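Local coordinates for threonine phosphate decarboxylase-like enzyme (Sulfurospirillum multivorans, PDB 6OUX), which catalyses the decarboxylation of L-serine O-phosphate to ethanolamine O-phosphate with pyridoxal phosphate as cofactor, supplying the precursor of the nucleotide-loop linkage in norcobamides, at the interface of chains A and B. Coordinates in Å, arbitrary orientation; residue numbers count along the deposited sequence, not the author numbering. Chains: chain A/B, Threonine phosphate decarboxylase-like enzyme.

Two short stretches of chain recur across this interface. Chain A residues 272-277 supply contact 3 and, at their far end, contact 1; chain B residues 247-252 run from contact 2 through contact 1 to contact 3. The C-alpha centres of contacts 1 and 2 lie about 11 Å apart, those of contacts 1 and 3 about 10 Å, and those of contacts 2 and 3 about 15 Å. Contact 1 thus joins the other two, bringing the reciprocal A:Gly250 and B:Asn276 into play. Such an arrangement suits the dimers typical of this enzyme family and puts the loop that follows the cofactor lysine directly in the subunit contact.

Contact 1: the interface of chains A and B. Residues chain A 250, 276-277; chain B 250, 276.
The start of helix 277-286 in chain A meets the glycine-containing loop of chain B that, in this pyridoxal phosphate family, follows the cofactor-binding lysine. The backbone amide of A:Gly277 donates a hydrogen bond to the carbonyl oxygen of B:Gly250, N to O 2.8 Å, and at 176° at the hydrogen it is almost straight. The donor stands somewhat tilted out of the carbonyl plane. Because this amide opens the first turn of the helix, the partner subunit supplies an acceptor at a helix start, where the helix dipole would be expected to favour it.

Beside this link A:Asn276 and B:Asn276, which precede the helix in each chain, reach toward each other from opposite directions, their amide planes 26° apart. In A:Asn276 the first torsion, 48°, sets CG between the backbone N and the carbonyl carbon, turning the amide toward the partner chain; B:Asn276 is turned in the same way. Each CB lies beside a glycine carbonyl of the other chain: A:Asn276 CB is 3.4 Å from B:Gly250 O, and B:Asn276 CB is 3.2 Å from A:Gly250 O. Glycine carbonyls, not side chains, thus face the CB atoms. Where the amides meet, the modelled N-H groups point elsewhere and no hydrogen bond forms, which makes the assigned flip of one amide somewhat doubtful: A:Asn276 ND2 lies 3.0 Å from B:Asn276 ND2.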
# COMPACT_ATOMS: atom_id res chain seq x y z
N GLY A 250 -7.11 4.95 -8.12
CA GLY A 250 -7.26 3.97 -7.05
C GLY A 250 -6.21 2.87 -6.98
O GLY A 250 -6.39 1.91 -6.20
N ASN A 276 -0.51 -4.88 -4.86
CA ASN A 276 -1.76 -5.63 -4.91
C ASN A 276 -1.88 -6.16 -6.32
O ASN A 276 -1.10 -5.76 -7.18
CB ASN A 276 -2.98 -4.79 -4.49
CG ASN A 276 -3.05 -3.41 -5.15
OD1 ASN A 276 -2.43 -3.17 -6.15
ND2 ASN A 276 -3.83 -2.48 -4.56
N GLY A 277 -2.88 -7.00 -6.57
CA GLY A 277 -3.07 -7.59 -7.91
C GLY A 277 -3.16 -6.54 -9.00
O GLY A 277 -2.54 -6.65 -10.06
N GLY B 250 -4.95 -11.22 -3.81
CA GLY B 250 -4.56 -10.00 -4.52
C GLY B 250 -4.99 -8.67 -3.95
O GLY B 250 -4.80 -7.61 -4.57
N ASN B 276 -7.46 0.96 -1.00
CA ASN B 276 -8.12 1.33 -2.26
C ASN B 276 -9.61 1.00 -2.24
O ASN B 276 -10.11 0.44 -1.24
CB ASN B 276 -7.44 0.64 -3.45
CG ASN B 276 -7.57 -0.88 -3.41
OD1 ASN B 276 -8.44 -1.42 -2.75
ND2 ASN B 276 -6.69 -1.56 -4.13

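Contact 2: the interface of chains A and B. Residues chain A 74, 77-78; chain B 49, 56, 60, 247-249.
B:Leu60 and A:Lys74 form the apolar centre, a leucine of helix 53-68 set against the root of a lysine on helix 73-78 of the other subunit. The methyl CD1 of B:Leu60 lies 4.0 Å from CB of A:Lys74, and the two side chains pass at a slant. Here the aliphatic part of the lysine makes the contact, while its amine NZ lies away from the leucine. The same methyl CD1 faces the hydroxyl OG1 of A:Thr78 at 3.6 Å, so one methyl touches both the lysine root and the threonine hydroxyl.

Farther out, backbone carbonyls at the end of helix 73-78 rest on the chain B loop. A:Leu77 O lies 3.4 Å from the carbonyl carbon C of B:Ile248, and A:Thr78 O is 3.5 Å from the methyl CB of B:Ala249. At the polar rim B:Ser56 places OG beside its own backbone N (chi1 -73°) and donates a hydrogen bond to the carbonyl O of B:Gly247, 2.5 Å from OG, in the carbonyl plane on a lone pair. A:Thr78 OG1 stands near this pair, 3.7 Å from B:Gly247 O. With alanine in place of B:Ser56, the B:Gly247 carbonyl would probably lose this donor and the loop become less firmly tied to helix 53-68. The site seats helix 73-78 of one subunit on helix 53-68 and the loop following the cofactor lysine of the other, and probably steadies their mutual placement.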
# COMPACT_ATOMS: atom_id res chain seq x y z
N LYS A 74 -10.34 -12.29 -12.26
CA LYS A 74 -10.55 -13.28 -11.20
C LYS A 74 -9.22 -13.71 -10.57
O LYS A 74 -9.07 -13.67 -9.37
CB LYS A 74 -11.33 -14.47 -11.72
CG LYS A 74 -12.77 -14.09 -12.02
CD LYS A 74 -13.66 -15.26 -12.39
CE LYS A 74 -15.08 -14.76 -12.62
NZ LYS A 74 -15.97 -15.86 -13.10
N LEU A 77 -7.36 -10.89 -8.59
CA LEU A 77 -7.85 -10.66 -7.22
C LEU A 77 -7.56 -11.82 -6.26
O LEU A 77 -7.43 -11.62 -5.07
CB LEU A 77 -9.33 -10.34 -7.27
CG LEU A 77 -9.71 -9.00 -8.00
CD1 LEU A 77 -11.22 -8.78 -8.05
CD2 LEU A 77 -9.01 -7.79 -7.40
N THR A 78 -7.40 -13.00 -6.83
CA THR A 78 -7.39 -14.27 -6.14
C THR A 78 -5.98 -14.82 -5.85
O THR A 78 -5.77 -15.45 -4.82
CB THR A 78 -8.28 -15.25 -7.01
OG1 THR A 78 -9.57 -15.39 -6.39
CG2 THR A 78 -7.64 -16.53 -7.39
N TYR B 49 0.99 -20.82 -0.90
CA TYR B 49 0.15 -19.76 -0.42
C TYR B 49 -1.15 -20.25 0.17
O TYR B 49 -1.74 -21.19 -0.34
CB TYR B 49 -0.16 -18.78 -1.61
CG TYR B 49 -1.35 -19.10 -2.57
CD1 TYR B 49 -1.15 -19.83 -3.73
CD2 TYR B 49 -2.64 -18.60 -2.35
CE1 TYR B 49 -2.20 -20.10 -4.61
CE2 TYR B 49 -3.68 -18.83 -3.24
CZ TYR B 49 -3.46 -19.60 -4.35
OH TYR B 49 -4.47 -19.84 -5.22
N SER B 56 -13.10 -17.71 -2.08
CA SER B 56 -12.78 -17.00 -3.35
C SER B 56 -13.91 -17.01 -4.34
O SER B 56 -14.28 -15.98 -4.82
CB SER B 56 -11.62 -17.63 -4.09
OG SER B 56 -10.48 -17.35 -3.41
N LEU B 60 -15.94 -13.72 -5.55
CA LEU B 60 -15.91 -13.37 -6.98
C LEU B 60 -17.32 -13.34 -7.60
O LEU B 60 -17.57 -12.52 -8.51
CB LEU B 60 -15.02 -14.34 -7.74
CG LEU B 60 -13.52 -14.23 -7.47
CD1 LEU B 60 -12.75 -15.38 -8.13
CD2 LEU B 60 -12.99 -12.91 -7.94
N GLY B 247 -10.13 -15.48 0.81
CA GLY B 247 -9.60 -15.96 -0.49
C GLY B 247 -9.33 -14.88 -1.54
O GLY B 247 -9.60 -15.08 -2.75
N ILE B 248 -8.86 -13.72 -1.07
CA ILE B 248 -8.57 -12.58 -1.90
C ILE B 248 -7.10 -12.20 -1.75
O ILE B 248 -6.76 -11.08 -1.31
CB ILE B 248 -9.49 -11.39 -1.58
CG1 ILE B 248 -9.50 -11.13 -0.05
CG2 ILE B 248 -10.92 -11.73 -1.96
CD1 ILE B 248 -9.90 -9.73 0.35
N ALA B 249 -6.21 -13.11 -2.15
CA ALA B 249 -4.74 -12.83 -1.97
C ALA B 249 -4.25 -11.63 -2.76
O ALA B 249 -3.29 -11.00 -2.37
CB ALA B 249 -3.91 -14.05 -2.27

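Contact 3: the interface of chains A and B. Residues chain A 272-275; chain B 252.
Carbonyl-over-face contact comes first: the guanidinium of B:Arg252 lies beneath the backbone carbonyl of A:Asn274. The carbonyl carbon C of A:Asn274 stands over the guanidinium face, displaced toward one margin, 3.7 Å from its plane, and the oxygen O is 3.0 Å from NE. The N-H of NE points elsewhere, so this is no hydrogen bond: the oxygen meets the flat cation from over its face, and a favourable charge-dipole attraction is likely. A bend at chi3 of 68° brings the end of the arginine round to this carbonyl, and the torsion about CD-NE sets which way the plane faces.

Van der Waals contact accompanies it. The two side chains run antiparallel alongside one another, with CB of A:Asn274 3.8 Å from CD of B:Arg252. The asparagine amide stands nearly perpendicular to the guanidinium, planes 85° apart, and its nitrogen ND2 lies 3.4 Å from the methylene CG of the arginine.

An aromatic neighbour borders the cation: CZ3 of A:Trp273 is 3.8 Å from NH1 of B:Arg252, and the ring is turned steeply, 69°, from the guanidinium. Within chain A, the backbone N of A:Ile275 lies over one face of that ring. B:Arg252 follows the cofactor lysine and is the arginine that in this family binds the cofactor phosphate, though no cofactor is included here; it meets chain A on the 272-275 segment leading into helix 277-286.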
# COMPACT_ATOMS: atom_id res chain seq x y z
N LEU A 272 7.69 -5.17 4.48
CA LEU A 272 6.76 -4.19 5.02
C LEU A 272 5.77 -3.81 3.89
O LEU A 272 4.71 -3.23 4.15
CB LEU A 272 7.57 -2.99 5.56
CG LEU A 272 7.04 -1.58 5.85
CD1 LEU A 272 5.66 -1.53 6.48
CD2 LEU A 272 8.06 -0.83 6.72
N TRP A 273 6.10 -4.22 2.65
CA TRP A 273 5.38 -3.81 1.44
C TRP A 273 5.09 -4.93 0.43
O TRP A 273 5.97 -5.69 0.02
CB TRP A 273 6.17 -2.71 0.73
CG TRP A 273 5.83 -2.57 -0.73
CD1 TRP A 273 6.60 -2.96 -1.80
CD2 TRP A 273 4.64 -2.00 -1.27
NE1 TRP A 273 5.95 -2.67 -2.98
CE2 TRP A 273 4.75 -2.07 -2.68
CE3 TRP A 273 3.50 -1.43 -0.70
CZ2 TRP A 273 3.75 -1.59 -3.54
CZ3 TRP A 273 2.51 -0.97 -1.55
CH2 TRP A 273 2.64 -1.05 -2.95
N ASN A 274 3.84 -4.95 -0.01
CA ASN A 274 3.39 -5.83 -1.04
C ASN A 274 2.54 -5.01 -2.02
O ASN A 274 1.73 -4.15 -1.62
CB ASN A 274 2.58 -6.94 -0.37
CG ASN A 274 1.92 -7.86 -1.37
OD1 ASN A 274 2.48 -8.11 -2.45
ND2 ASN A 274 0.72 -8.37 -1.02
N ILE A 275 2.76 -5.23 -3.31
CA ILE A 275 1.89 -4.66 -4.33
C ILE A 275 0.55 -5.43 -4.29
O ILE A 275 0.47 -6.50 -3.73
CB ILE A 275 2.55 -4.74 -5.72
CG1 ILE A 275 1.90 -3.76 -6.68
CG2 ILE A 275 2.51 -6.18 -6.27
CD1 ILE A 275 2.73 -3.61 -7.95
N ARG B 252 -4.92 -6.48 -0.30
CA ARG B 252 -4.24 -6.62 0.97
C ARG B 252 -5.13 -6.07 2.04
O ARG B 252 -5.37 -4.90 2.03
CB ARG B 252 -2.92 -5.84 0.94
CG ARG B 252 -1.89 -6.49 0.03
CD ARG B 252 -0.86 -5.43 -0.37
NE ARG B 252 -0.00 -4.98 0.75
CZ ARG B 252 0.25 -3.71 1.09
NH1 ARG B 252 -0.29 -2.68 0.42
NH2 ARG B 252 1.06 -3.46 2.11